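Local coordinates for propionate kinase (Francisella tularensis subsp. tularensis, PDB 3KHY), which probably catalyses the reversible, magnesium-dependent transfer of phosphate from ATP to acetate, and probably also to propionate, as a homodimeric kinase of the acetokinase family, at residues Ser2-Val6 with Ile376-Gln381; Ile35-Lys41 with Tyr53-Tyr59; Lys41-Lys45 with Met65-Phe69; Lys78-Ile82 with Phe132-Pro136; Leu266-Cys270 with Ala292-Phe296. All blocks are in the same frame, centred on the assembly; numbering follows the deposited sequence.

Interaction 1: residues Ser2-Val6 with Ile376-Gln381; sequences SEILV and IAQETQ
The C-terminal helix 372-382 packs on the first strand of the N-terminal sheet, in a protein of the actin-like ATPase clan. Residues 3-6 are extended and belong to strand 3-9, which lies between strands 14-20 and 79-86. I376-Q381 is regular α-helix. The two short axes pass 8.6 Å apart, and their N-to-C directions make 121°. The backbones come nearest at I4 and A377, with CA atoms 5.8 Å apart. Side chains alternate along residues 2-6: S2, I4 and V6 point toward the helix, E3 and L5 away from it. On the helix, I376 comes first. Its CG2 lies 3.6 Å from V6 CG1, with V6 in the t rotamer and I376 in m. The I376 side chain also touches R85, a predicted substrate-binding residue, so this end of the contact lies beside the probable active site. A377 is small enough for close approach. Its CB is 4.1 Å from I4 CB and 4.0 Å from V6 CG2. One turn on, T380 takes the m rotamer and gives the OG1 hydrogen bond back to I376 O (2.8 Å). Its methyl CG2 meets I4 CD1 at 3.8 Å. No hydrogen bond joins the two segments. Q381 (chi1 t, chi2 p) comes last; its OE1 sits 4.2 Å from I4 CD1 and has no hydrogen-bonding partner in the model.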
# COMPACT_ATOMS: atom_id res chain seq x y z
N SER A 2 -27.04 -36.08 -4.61
CA SER A 2 -26.85 -35.21 -5.77
C SER A 2 -25.44 -34.64 -5.82
O SER A 2 -24.74 -34.57 -4.80
CB SER A 2 -27.88 -34.08 -5.76
OG SER A 2 -27.69 -33.23 -4.65
N GLU A 3 -25.02 -34.22 -7.01
CA GLU A 3 -23.68 -33.73 -7.23
C GLU A 3 -23.67 -32.41 -8.00
O GLU A 3 -24.55 -32.15 -8.82
CB GLU A 3 -22.84 -34.79 -7.95
CG GLU A 3 -22.68 -36.08 -7.14
CD GLU A 3 -22.05 -37.21 -7.94
OE1 GLU A 3 -21.49 -36.94 -9.02
OE2 GLU A 3 -22.11 -38.37 -7.48
N ILE A 4 -22.66 -31.59 -7.74
CA ILE A 4 -22.48 -30.32 -8.43
C ILE A 4 -21.16 -30.38 -9.20
O ILE A 4 -20.14 -30.83 -8.68
CB ILE A 4 -22.38 -29.16 -7.43
CG1 ILE A 4 -23.62 -29.10 -6.54
CG2 ILE A 4 -22.16 -27.85 -8.17
CD1 ILE A 4 -24.74 -28.29 -7.13
N LEU A 5 -21.20 -29.93 -10.45
CA LEU A 5 -19.99 -29.86 -11.26
C LEU A 5 -19.43 -28.46 -11.08
O LEU A 5 -20.10 -27.49 -11.37
CB LEU A 5 -20.31 -30.10 -12.74
CG LEU A 5 -19.11 -29.99 -13.67
CD1 LEU A 5 -18.05 -31.01 -13.27
CD2 LEU A 5 -19.53 -30.18 -15.12
N VAL A 6 -18.19 -28.37 -10.60
CA VAL A 6 -17.58 -27.07 -10.32
C VAL A 6 -16.49 -26.77 -11.34
O VAL A 6 -15.59 -27.59 -11.56
CB VAL A 6 -16.99 -27.04 -8.89
CG1 VAL A 6 -16.29 -25.70 -8.63
CG2 VAL A 6 -18.08 -27.27 -7.88
N ILE A 376 -17.89 -23.22 -3.69
CA ILE A 376 -18.63 -22.95 -4.91
C ILE A 376 -19.81 -23.93 -5.03
O ILE A 376 -20.90 -23.54 -5.42
CB ILE A 376 -17.73 -23.05 -6.14
CG1 ILE A 376 -16.82 -21.81 -6.22
CG2 ILE A 376 -18.55 -23.16 -7.41
CD1 ILE A 376 -15.73 -21.95 -7.30
N ALA A 377 -19.58 -25.19 -4.67
CA ALA A 377 -20.65 -26.20 -4.71
C ALA A 377 -21.76 -25.87 -3.72
O ALA A 377 -22.94 -26.03 -4.02
CB ALA A 377 -20.10 -27.59 -4.44
N GLN A 378 -21.37 -25.38 -2.54
CA GLN A 378 -22.36 -24.99 -1.52
C GLN A 378 -23.15 -23.76 -1.93
O GLN A 378 -24.37 -23.69 -1.70
CB GLN A 378 -21.68 -24.76 -0.17
CG GLN A 378 -21.12 -26.02 0.47
CD GLN A 378 -20.27 -25.72 1.68
OE1 GLN A 378 -19.86 -24.58 1.89
NE2 GLN A 378 -20.01 -26.74 2.49
N GLU A 379 -22.47 -22.77 -2.51
CA GLU A 379 -23.13 -21.57 -3.00
C GLU A 379 -24.13 -21.92 -4.10
O GLU A 379 -25.21 -21.33 -4.20
CB GLU A 379 -22.10 -20.60 -3.56
CG GLU A 379 -21.27 -19.93 -2.49
CD GLU A 379 -22.08 -18.88 -1.78
OE1 GLU A 379 -22.49 -17.91 -2.46
OE2 GLU A 379 -22.31 -19.03 -0.57
N THR A 380 -23.75 -22.87 -4.94
CA THR A 380 -24.58 -23.29 -6.06
C THR A 380 -25.82 -24.03 -5.56
O THR A 380 -26.95 -23.70 -5.93
CB THR A 380 -23.78 -24.16 -7.04
OG1 THR A 380 -22.70 -23.39 -7.58
CG2 THR A 380 -24.67 -24.67 -8.18
N GLN A 381 -25.61 -25.03 -4.71
CA GLN A 381 -26.70 -25.78 -4.09
C GLN A 381 -27.73 -24.84 -3.44
O GLN A 381 -28.94 -25.07 -3.53
CB GLN A 381 -26.12 -26.73 -3.03
CG GLN A 381 -27.17 -27.45 -2.19
CD GLN A 381 -27.92 -28.50 -2.98
OE1 GLN A 381 -27.43 -29.00 -4.00
NE2 GLN A 381 -29.10 -28.87 -2.50

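Interaction 2: residues Ile35-Lys41 with Tyr53-Tyr59; sequences IATKNCK and YLENGSY
Two loops, each with a beta turn, pair antiparallel and continue the edge of the N-terminal sheet past K41 and Y53. T37-C40 is a type I turn closed by C40 N to T37 O (3.2 Å). L54-G57 is a type II turn closed by G57 N to L54 O (2.8 Å). K41 and Y53 form an antiparallel non-hydrogen-bonded pair, CA atoms 4.2 Å apart, with K41 CB 3.8 Å from Y53 CD1. Three backbone hydrogen bonds cross: L54 N to C40 O (3.0 Å), N56 N to T37 O (2.8 Å) and A36 N to G57 O (2.8 Å). T37 O accepts twice. T37 OG1 accepts from N39 N (3.2 Å), an ST turn, and bonds N34 O. S58 is the N-cap of helix 59-72, its OG bonded to D61 N. Y59 OH bonds G10 O, tying the helix start to the loop after strand 3-9. A36 (66/21) and N56 (62/23) have left-handed backbone angles. G57 packs against C40, whose SG is 3.9 Å from G57 O; a CB on G57 would clash with L54 CD2. I35 (m, t) lays CD1 over a face of the Y59 ring, a CH-pi contact 4.0 Å from its centroid.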
# COMPACT_ATOMS: atom_id res chain seq x y z
N ILE A 35 -5.28 -26.26 -24.08
CA ILE A 35 -6.38 -26.48 -25.02
C ILE A 35 -6.09 -25.87 -26.39
O ILE A 35 -5.51 -24.78 -26.49
CB ILE A 35 -7.71 -25.95 -24.44
CG1 ILE A 35 -8.10 -26.76 -23.21
CG2 ILE A 35 -8.82 -25.97 -25.50
CD1 ILE A 35 -9.24 -26.17 -22.41
N ALA A 36 -6.47 -26.58 -27.45
CA ALA A 36 -6.27 -26.13 -28.83
C ALA A 36 -4.79 -26.04 -29.24
O ALA A 36 -4.45 -25.34 -30.19
CB ALA A 36 -6.98 -24.81 -29.07
N THR A 37 -3.93 -26.76 -28.52
CA THR A 37 -2.52 -26.88 -28.89
C THR A 37 -2.14 -28.36 -29.03
O THR A 37 -2.93 -29.24 -28.67
CB THR A 37 -1.59 -26.22 -27.85
OG1 THR A 37 -1.38 -27.12 -26.75
CG2 THR A 37 -2.18 -24.91 -27.35
N LYS A 38 -0.95 -28.63 -29.54
CA LYS A 38 -0.49 -30.00 -29.73
C LYS A 38 -0.48 -30.76 -28.41
O LYS A 38 -0.70 -31.97 -28.38
CB LYS A 38 0.92 -30.03 -30.34
CG LYS A 38 1.09 -29.23 -31.61
CD LYS A 38 1.33 -27.75 -31.32
CE LYS A 38 1.68 -26.98 -32.59
NZ LYS A 38 2.00 -25.55 -32.31
N ASN A 39 -0.24 -30.03 -27.32
CA ASN A 39 -0.05 -30.64 -26.01
C ASN A 39 -1.31 -30.64 -25.15
O ASN A 39 -1.24 -30.79 -23.93
CB ASN A 39 1.09 -29.93 -25.27
CG ASN A 39 2.40 -30.04 -26.01
OD1 ASN A 39 2.82 -31.14 -26.37
ND2 ASN A 39 3.05 -28.91 -26.24
N CYS A 40 -2.45 -30.48 -25.81
CA CYS A 40 -3.72 -30.53 -25.11
C CYS A 40 -3.86 -31.86 -24.38
O CYS A 40 -3.61 -32.93 -24.96
CB CYS A 40 -4.87 -30.35 -26.10
SG CYS A 40 -6.50 -30.40 -25.35
N LYS A 41 -4.26 -31.81 -23.11
CA LYS A 41 -4.49 -33.01 -22.32
C LYS A 41 -5.47 -32.77 -21.19
O LYS A 41 -5.60 -31.65 -20.69
CB LYS A 41 -3.17 -33.54 -21.74
CG LYS A 41 -2.52 -32.56 -20.79
CD LYS A 41 -1.40 -33.20 -20.01
CE LYS A 41 -0.76 -32.19 -19.07
NZ LYS A 41 0.32 -32.79 -18.25
N TYR A 53 -4.49 -37.64 -23.44
CA TYR A 53 -3.97 -36.67 -24.39
C TYR A 53 -4.92 -36.52 -25.55
O TYR A 53 -5.58 -37.47 -25.96
CB TYR A 53 -2.58 -37.08 -24.86
CG TYR A 53 -1.56 -37.01 -23.75
CD1 TYR A 53 -0.80 -35.86 -23.56
CD2 TYR A 53 -1.38 -38.07 -22.87
CE1 TYR A 53 0.13 -35.78 -22.53
CE2 TYR A 53 -0.46 -38.00 -21.84
CZ TYR A 53 0.30 -36.85 -21.68
OH TYR A 53 1.22 -36.78 -20.67
N LEU A 54 -5.00 -35.30 -26.08
CA LEU A 54 -5.89 -35.00 -27.19
C LEU A 54 -5.26 -33.92 -28.05
O LEU A 54 -5.67 -32.76 -27.98
CB LEU A 54 -7.24 -34.51 -26.66
CG LEU A 54 -8.44 -34.69 -27.59
CD1 LEU A 54 -8.76 -36.17 -27.72
CD2 LEU A 54 -9.65 -33.93 -27.08
N GLU A 55 -4.26 -34.30 -28.85
CA GLU A 55 -3.53 -33.35 -29.68
C GLU A 55 -4.46 -32.40 -30.42
O GLU A 55 -5.31 -32.84 -31.21
CB GLU A 55 -2.64 -34.08 -30.69
CG GLU A 55 -1.38 -34.68 -30.09
CD GLU A 55 -0.37 -35.09 -31.14
OE1 GLU A 55 -0.64 -34.88 -32.35
OE2 GLU A 55 0.71 -35.61 -30.77
N ASN A 56 -4.29 -31.11 -30.16
CA ASN A 56 -5.06 -30.06 -30.82
C ASN A 56 -6.56 -30.13 -30.57
O ASN A 56 -7.34 -29.62 -31.36
CB ASN A 56 -4.77 -30.05 -32.32
CG ASN A 56 -3.33 -29.71 -32.63
OD1 ASN A 56 -2.65 -30.43 -33.37
ND2 ASN A 56 -2.85 -28.61 -32.07
N GLY A 57 -6.96 -30.77 -29.47
CA GLY A 57 -8.36 -30.82 -29.11
C GLY A 57 -8.93 -29.42 -28.90
O GLY A 57 -8.28 -28.56 -28.31
N SER A 58 -10.13 -29.18 -29.41
CA SER A 58 -10.76 -27.88 -29.22
C SER A 58 -11.29 -27.76 -27.79
O SER A 58 -11.40 -28.76 -27.08
CB SER A 58 -11.91 -27.68 -30.21
OG SER A 58 -12.97 -28.58 -29.94
N TYR A 59 -11.60 -26.54 -27.39
CA TYR A 59 -12.25 -26.31 -26.11
C TYR A 59 -13.54 -27.11 -26.09
O TYR A 59 -13.92 -27.66 -25.06
CB TYR A 59 -12.55 -24.82 -25.97
CG TYR A 59 -12.45 -24.27 -24.57
CD1 TYR A 59 -11.35 -23.52 -24.17
CD2 TYR A 59 -13.46 -24.48 -23.64
CE1 TYR A 59 -11.26 -22.99 -22.89
CE2 TYR A 59 -13.39 -23.97 -22.36
CZ TYR A 59 -12.28 -23.22 -21.99
OH TYR A 59 -12.22 -22.71 -20.71

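Interaction 3: residues Lys41-Lys45 with Met65-Phe69; sequences KVVFK and MLKDF
K41 opens the strand with its side chain turned away from helix 59-72. V42 is the first residue to reach the helix. It is in the t rotamer, and its CG2 lies 3.6 Å from SE of M65, which is selenomethionine here. M65 itself is extended at chi1 and chi2 (t, t), with chi3 m. V43 lies on the other side of the strand and bonds through its backbone to L31. The segments run nearly the same way: strand 41-45 and helix 65-69 make an angle of 26° (signed -26°), with axes 10.9 Å apart. CA atoms are nearest at V42-M65 (8.5 Å) and F44-F69 (8.9 Å). This is a helix lying on one face of a beta sheet, here the N-terminal sheet, where 41-45 is held between strands 25-33 and 49-53. The gap between the backbones is filled by large side chains. F44 (chi1 m) reaches across it. F69 (chi1 t) answers from the helix, and the rings form an offset stack, centroids 4.2 Å apart and planes at 13°. The closest atoms of that pair are F44 CE1 and F69 CG, at 3.4 Å. At the edge of the F44 ring, CZ is 4.1 Å from M65 CG, and CE1 is 4.2 Å from L66 CD1. The F44 ring also meets F16 of strand 14-20, at about 55°. K45 ends the strand and points away from the helix.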
# COMPACT_ATOMS: atom_id res chain seq x y z
N LYS A 41 -4.26 -31.81 -23.11
CA LYS A 41 -4.49 -33.01 -22.32
C LYS A 41 -5.47 -32.77 -21.19
O LYS A 41 -5.60 -31.65 -20.69
CB LYS A 41 -3.17 -33.54 -21.74
CG LYS A 41 -2.52 -32.56 -20.79
CD LYS A 41 -1.40 -33.20 -20.01
CE LYS A 41 -0.76 -32.19 -19.07
NZ LYS A 41 0.32 -32.79 -18.25
N VAL A 42 -6.17 -33.81 -20.78
CA VAL A 42 -7.07 -33.71 -19.64
C VAL A 42 -6.66 -34.72 -18.58
O VAL A 42 -6.52 -35.91 -18.85
CB VAL A 42 -8.53 -33.98 -20.06
CG1 VAL A 42 -9.47 -33.64 -18.91
CG2 VAL A 42 -8.86 -33.18 -21.31
N VAL A 43 -6.42 -34.22 -17.37
CA VAL A 43 -6.14 -35.10 -16.23
C VAL A 43 -7.42 -35.35 -15.45
O VAL A 43 -8.18 -34.42 -15.18
CB VAL A 43 -5.10 -34.50 -15.28
CG1 VAL A 43 -4.75 -35.51 -14.20
CG2 VAL A 43 -3.85 -34.08 -16.05
N PHE A 44 -7.67 -36.61 -15.11
CA PHE A 44 -8.81 -36.98 -14.29
C PHE A 44 -8.27 -37.67 -13.05
O PHE A 44 -7.49 -38.63 -13.16
CB PHE A 44 -9.70 -37.97 -15.02
CG PHE A 44 -10.40 -37.42 -16.23
CD1 PHE A 44 -11.64 -36.83 -16.13
CD2 PHE A 44 -9.82 -37.54 -17.49
CE1 PHE A 44 -12.29 -36.34 -17.25
CE2 PHE A 44 -10.47 -37.06 -18.61
CZ PHE A 44 -11.70 -36.47 -18.50
N LYS A 45 -8.70 -37.22 -11.89
CA LYS A 45 -8.30 -37.86 -10.64
C LYS A 45 -9.52 -38.31 -9.86
O LYS A 45 -10.22 -37.50 -9.26
CB LYS A 45 -7.46 -36.90 -9.79
CG LYS A 45 -6.13 -36.51 -10.43
CD LYS A 45 -5.44 -35.42 -9.63
CE LYS A 45 -4.01 -35.21 -10.10
NZ LYS A 45 -3.31 -34.11 -9.37
N MSE A 65 -15.24 -34.51 -23.99
CA MSE A 65 -14.48 -35.53 -23.28
C MSE A 65 -14.88 -35.55 -21.81
O MSE A 65 -15.01 -36.61 -21.20
CB MSE A 65 -12.98 -35.29 -23.43
CG MSE A 65 -12.14 -36.21 -22.56
SE MSE A 65 -10.23 -36.10 -22.97
CE MSE A 65 -10.15 -37.32 -24.52
N LEU A 66 -15.09 -34.36 -21.25
CA LEU A 66 -15.53 -34.27 -19.87
C LEU A 66 -16.91 -34.91 -19.75
O LEU A 66 -17.15 -35.70 -18.84
CB LEU A 66 -15.58 -32.80 -19.41
CG LEU A 66 -16.14 -32.60 -18.01
CD1 LEU A 66 -15.44 -33.50 -17.01
CD2 LEU A 66 -16.04 -31.14 -17.58
N LYS A 67 -17.80 -34.57 -20.68
CA LYS A 67 -19.13 -35.16 -20.68
C LYS A 67 -19.03 -36.68 -20.80
O LYS A 67 -19.68 -37.41 -20.06
CB LYS A 67 -19.98 -34.60 -21.82
CG LYS A 67 -21.42 -35.11 -21.82
CD LYS A 67 -22.27 -34.35 -22.83
CE LYS A 67 -23.74 -34.71 -22.71
NZ LYS A 67 -24.59 -33.88 -23.62
N ASP A 68 -18.20 -37.15 -21.73
CA ASP A 68 -18.04 -38.59 -21.95
C ASP A 68 -17.63 -39.29 -20.66
O ASP A 68 -18.18 -40.33 -20.31
CB ASP A 68 -17.00 -38.86 -23.04
CG ASP A 68 -17.50 -38.53 -24.43
OD1 ASP A 68 -18.72 -38.33 -24.59
OD2 ASP A 68 -16.67 -38.46 -25.35
N PHE A 69 -16.68 -38.70 -19.95
CA PHE A 69 -16.18 -39.28 -18.71
C PHE A 69 -17.29 -39.38 -17.66
O PHE A 69 -17.39 -40.38 -16.94
CB PHE A 69 -15.01 -38.46 -18.17
CG PHE A 69 -14.49 -38.94 -16.85
CD1 PHE A 69 -15.08 -38.55 -15.67
CD2 PHE A 69 -13.40 -39.80 -16.80
CE1 PHE A 69 -14.60 -38.99 -14.45
CE2 PHE A 69 -12.92 -40.26 -15.59
CZ PHE A 69 -13.52 -39.85 -14.41

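Interaction 4: residues Lys78-Ile82 with Phe132-Pro136; sequences KIVAI and FPELP
One hydrogen bond joins the segments: I82 N gives to P136 O at 3.1 Å, with an N-H...O angle of 162°. The same oxygen takes a CA-H...O contact from A81 CA at 3.4 Å. The nearest CA atoms are those of A81 and P136, 5.1 Å apart. V80 has psi near -18°, a break in the otherwise extended strand. F132-L135 is a type I turn after helix 118-131, closed by L135 N to F132 O (3.1 Å). It leads the chain into strand 137-141, the parallel neighbour of strand 79-86. The pairing therefore begins at P136, and the backbone of I82 also bonds V138. The apolar contacts centre on L135, with chi1 m and chi2 t. Its CD1 is 3.5 Å from I79 CG2 and 4.0 Å from I82 CG1. I82 (m, t) reaches further, with CD1 3.7 Å from F132 CD2. P136 CD is 4.3 Å from A81 CB. Two carbons touch backbone oxygens: L135 CD2 lies 3.3 Å from I79 O, and P136 CD 3.2 Å from V80 O. Proline has no amide hydrogen to give, so P136 pairs with the strand through its carbonyl, while mainly aliphatic side chains fill the rest.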
# COMPACT_ATOMS: atom_id res chain seq x y z
N LYS A 78 -26.37 -37.86 -11.83
CA LYS A 78 -26.42 -37.39 -10.45
C LYS A 78 -26.21 -35.89 -10.33
O LYS A 78 -26.42 -35.30 -9.27
CB LYS A 78 -25.40 -38.14 -9.59
CG LYS A 78 -25.69 -39.63 -9.44
CD LYS A 78 -24.69 -40.30 -8.51
CE LYS A 78 -24.95 -41.80 -8.40
NZ LYS A 78 -24.02 -42.47 -7.46
N ILE A 79 -25.79 -35.26 -11.42
CA ILE A 79 -25.46 -33.84 -11.39
C ILE A 79 -26.71 -32.98 -11.44
O ILE A 79 -27.54 -33.15 -12.33
CB ILE A 79 -24.50 -33.45 -12.52
CG1 ILE A 79 -23.16 -34.14 -12.33
CG2 ILE A 79 -24.32 -31.93 -12.57
CD1 ILE A 79 -22.22 -33.99 -13.50
N VAL A 80 -26.84 -32.05 -10.49
CA VAL A 80 -28.04 -31.22 -10.40
C VAL A 80 -27.80 -29.77 -10.83
O VAL A 80 -28.74 -29.04 -11.11
CB VAL A 80 -28.64 -31.25 -8.98
CG1 VAL A 80 -27.67 -30.66 -7.98
CG2 VAL A 80 -29.96 -30.50 -8.94
N ALA A 81 -26.54 -29.35 -10.86
CA ALA A 81 -26.22 -28.00 -11.30
C ALA A 81 -24.73 -27.82 -11.59
O ALA A 81 -23.92 -28.69 -11.26
CB ALA A 81 -26.68 -26.98 -10.27
N ILE A 82 -24.40 -26.70 -12.23
CA ILE A 82 -23.01 -26.35 -12.53
C ILE A 82 -22.64 -25.02 -11.88
O ILE A 82 -23.34 -24.02 -12.06
CB ILE A 82 -22.79 -26.24 -14.05
CG1 ILE A 82 -23.19 -27.55 -14.74
CG2 ILE A 82 -21.34 -25.89 -14.36
CD1 ILE A 82 -23.20 -27.44 -16.25
N PHE A 132 -24.80 -29.13 -21.48
CA PHE A 132 -25.62 -29.58 -20.36
C PHE A 132 -26.85 -28.68 -20.22
O PHE A 132 -27.03 -28.02 -19.20
CB PHE A 132 -24.81 -29.57 -19.06
CG PHE A 132 -23.47 -30.26 -19.16
CD1 PHE A 132 -23.38 -31.64 -19.18
CD2 PHE A 132 -22.30 -29.51 -19.20
CE1 PHE A 132 -22.14 -32.27 -19.26
CE2 PHE A 132 -21.06 -30.14 -19.28
CZ PHE A 132 -20.98 -31.52 -19.31
N PRO A 133 -27.72 -28.68 -21.25
CA PRO A 133 -28.85 -27.75 -21.37
C PRO A 133 -29.87 -27.84 -20.24
O PRO A 133 -30.57 -26.86 -19.96
CB PRO A 133 -29.50 -28.17 -22.69
CG PRO A 133 -29.08 -29.59 -22.88
CD PRO A 133 -27.68 -29.63 -22.37
N GLU A 134 -29.95 -29.00 -19.59
CA GLU A 134 -30.95 -29.23 -18.56
C GLU A 134 -30.56 -28.63 -17.21
O GLU A 134 -31.41 -28.41 -16.35
CB GLU A 134 -31.23 -30.73 -18.40
CG GLU A 134 -31.83 -31.40 -19.64
CD GLU A 134 -32.04 -32.90 -19.45
OE1 GLU A 134 -31.56 -33.45 -18.44
OE2 GLU A 134 -32.69 -33.52 -20.32
N LEU A 135 -29.28 -28.34 -17.03
CA LEU A 135 -28.78 -27.96 -15.71
C LEU A 135 -28.82 -26.46 -15.43
O LEU A 135 -28.41 -25.65 -16.27
CB LEU A 135 -27.37 -28.50 -15.51
CG LEU A 135 -27.28 -30.03 -15.47
CD1 LEU A 135 -25.84 -30.47 -15.32
CD2 LEU A 135 -28.14 -30.59 -14.34
N PRO A 136 -29.31 -26.08 -14.24
CA PRO A 136 -29.18 -24.69 -13.79
C PRO A 136 -27.70 -24.39 -13.59
O PRO A 136 -26.92 -25.30 -13.30
CB PRO A 136 -29.91 -24.69 -12.44
CG PRO A 136 -30.61 -26.00 -12.34
CD PRO A 136 -29.86 -26.95 -13.20

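Interaction 5: residues Leu266-Cys270 with Ala292-Phe296; sequences LLGIC and AIEIF
A292 is the bump at the centre of this contact. Its CB fits among L266, I269 and C270 of the facing helix, at 4.1 Å from L266 CD2, 3.7 Å from I269 CG2 and 4.0 Å from C270 SG. Here the small side chain lets the CA atoms of I269 and A292 come to 5.7 Å, although the axes pass 10.0 Å apart, with N-to-C directions at 137°. Both segments are helical; C270 ends its helix, with phi near -127°. This is helix-helix packing of the short helix 265-270 on the long helix 287-307, beside the predicted ATP-binding residues M275 and I323, which F296 approaches. Larger side chains fill the two flanks of A292. L266 (m, t) brings CD2 to 4.0 Å from CD2 of F296, whose chi1 is t. I269 (m, t) puts its CD1 4.0 Å from I295 CD1, with I295 also m, t. On that side the second subunit joins in: I269 packs on its A157, and I295 on its Y152.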
# COMPACT_ATOMS: atom_id res chain seq x y z
N LEU A 266 8.54 -13.48 -4.98
CA LEU A 266 9.67 -14.34 -4.61
C LEU A 266 10.61 -14.58 -5.78
O LEU A 266 11.84 -14.58 -5.63
CB LEU A 266 9.15 -15.70 -4.08
CG LEU A 266 8.18 -15.66 -2.90
CD1 LEU A 266 7.64 -17.05 -2.59
CD2 LEU A 266 8.88 -15.10 -1.70
N LEU A 267 10.03 -14.77 -6.96
CA LEU A 267 10.81 -15.01 -8.17
C LEU A 267 11.77 -13.84 -8.42
O LEU A 267 12.96 -14.04 -8.67
CB LEU A 267 9.89 -15.19 -9.38
CG LEU A 267 10.60 -15.43 -10.71
CD1 LEU A 267 11.52 -16.68 -10.68
CD2 LEU A 267 9.59 -15.52 -11.86
N GLY A 268 11.24 -12.62 -8.36
CA GLY A 268 12.05 -11.43 -8.56
C GLY A 268 13.15 -11.29 -7.53
O GLY A 268 14.30 -10.99 -7.87
N ILE A 269 12.81 -11.50 -6.27
CA ILE A 269 13.79 -11.34 -5.19
C ILE A 269 14.92 -12.36 -5.25
O ILE A 269 16.10 -12.00 -5.15
CB ILE A 269 13.13 -11.42 -3.80
CG1 ILE A 269 12.04 -10.35 -3.64
CG2 ILE A 269 14.18 -11.27 -2.68
CD1 ILE A 269 11.11 -10.66 -2.45
N CYS A 270 14.59 -13.64 -5.40
CA CYS A 270 15.60 -14.67 -5.23
C CYS A 270 15.74 -15.67 -6.38
O CYS A 270 16.59 -16.56 -6.31
CB CYS A 270 15.37 -15.42 -3.92
SG CYS A 270 13.99 -16.59 -3.95
N ALA A 292 14.14 -13.07 0.74
CA ALA A 292 12.81 -13.19 0.15
C ALA A 292 11.81 -13.60 1.23
O ALA A 292 10.69 -13.09 1.28
CB ALA A 292 12.82 -14.21 -0.99
N ILE A 293 12.21 -14.53 2.09
CA ILE A 293 11.35 -14.97 3.18
C ILE A 293 11.12 -13.87 4.22
O ILE A 293 10.01 -13.73 4.73
CB ILE A 293 11.90 -16.26 3.84
CG1 ILE A 293 11.69 -17.46 2.91
CG2 ILE A 293 11.22 -16.53 5.19
CD1 ILE A 293 12.39 -18.74 3.37
N GLU A 294 12.17 -13.10 4.53
CA GLU A 294 12.03 -11.96 5.44
C GLU A 294 11.07 -10.92 4.84
O GLU A 294 10.16 -10.46 5.52
CB GLU A 294 13.38 -11.30 5.74
CG GLU A 294 14.36 -12.20 6.51
CD GLU A 294 13.75 -12.68 7.82
OE1 GLU A 294 13.51 -11.83 8.71
OE2 GLU A 294 13.51 -13.90 7.95
N ILE A 295 11.28 -10.56 3.58
CA ILE A 295 10.39 -9.56 2.96
C ILE A 295 8.94 -10.06 2.95
O ILE A 295 8.02 -9.36 3.34
CB ILE A 295 10.87 -9.19 1.54
CG1 ILE A 295 12.25 -8.54 1.62
CG2 ILE A 295 9.89 -8.24 0.87
CD1 ILE A 295 12.88 -8.30 0.25
N PHE A 296 8.75 -11.30 2.51
CA PHE A 296 7.42 -11.91 2.47
C PHE A 296 6.77 -11.93 3.85
O PHE A 296 5.64 -11.46 4.04
CB PHE A 296 7.58 -13.32 1.90
CG PHE A 296 6.32 -14.16 1.84
CD1 PHE A 296 5.85 -14.81 2.97
CD2 PHE A 296 5.69 -14.39 0.63
CE1 PHE A 296 4.73 -15.62 2.92
CE2 PHE A 296 4.57 -15.20 0.55
CZ PHE A 296 4.09 -15.82 1.70

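Interactions 1, 3 and 4 all reach the N-terminal sheet. Interactions 1 and 4 use neighbouring strands, joined where E3 O meets V80 N at 2.8 Å. Interaction 3 lies further along the sheet, its centre about 17 Å from that of interaction 4, yet K67 CG touches F132 CE1 at 3.9 Å. Interactions 2 and 3 share K41. Interactions 1, 3 and 5 are buried and apolar, with no hydrogen bond between their segments. Interaction 2 is more exposed and relies on backbone hydrogen bonds. Interaction 4, partly buried, combines both. Interaction 5 stands apart, its centre about 35 to 44 Å from the others, and is the one touched by the second subunit.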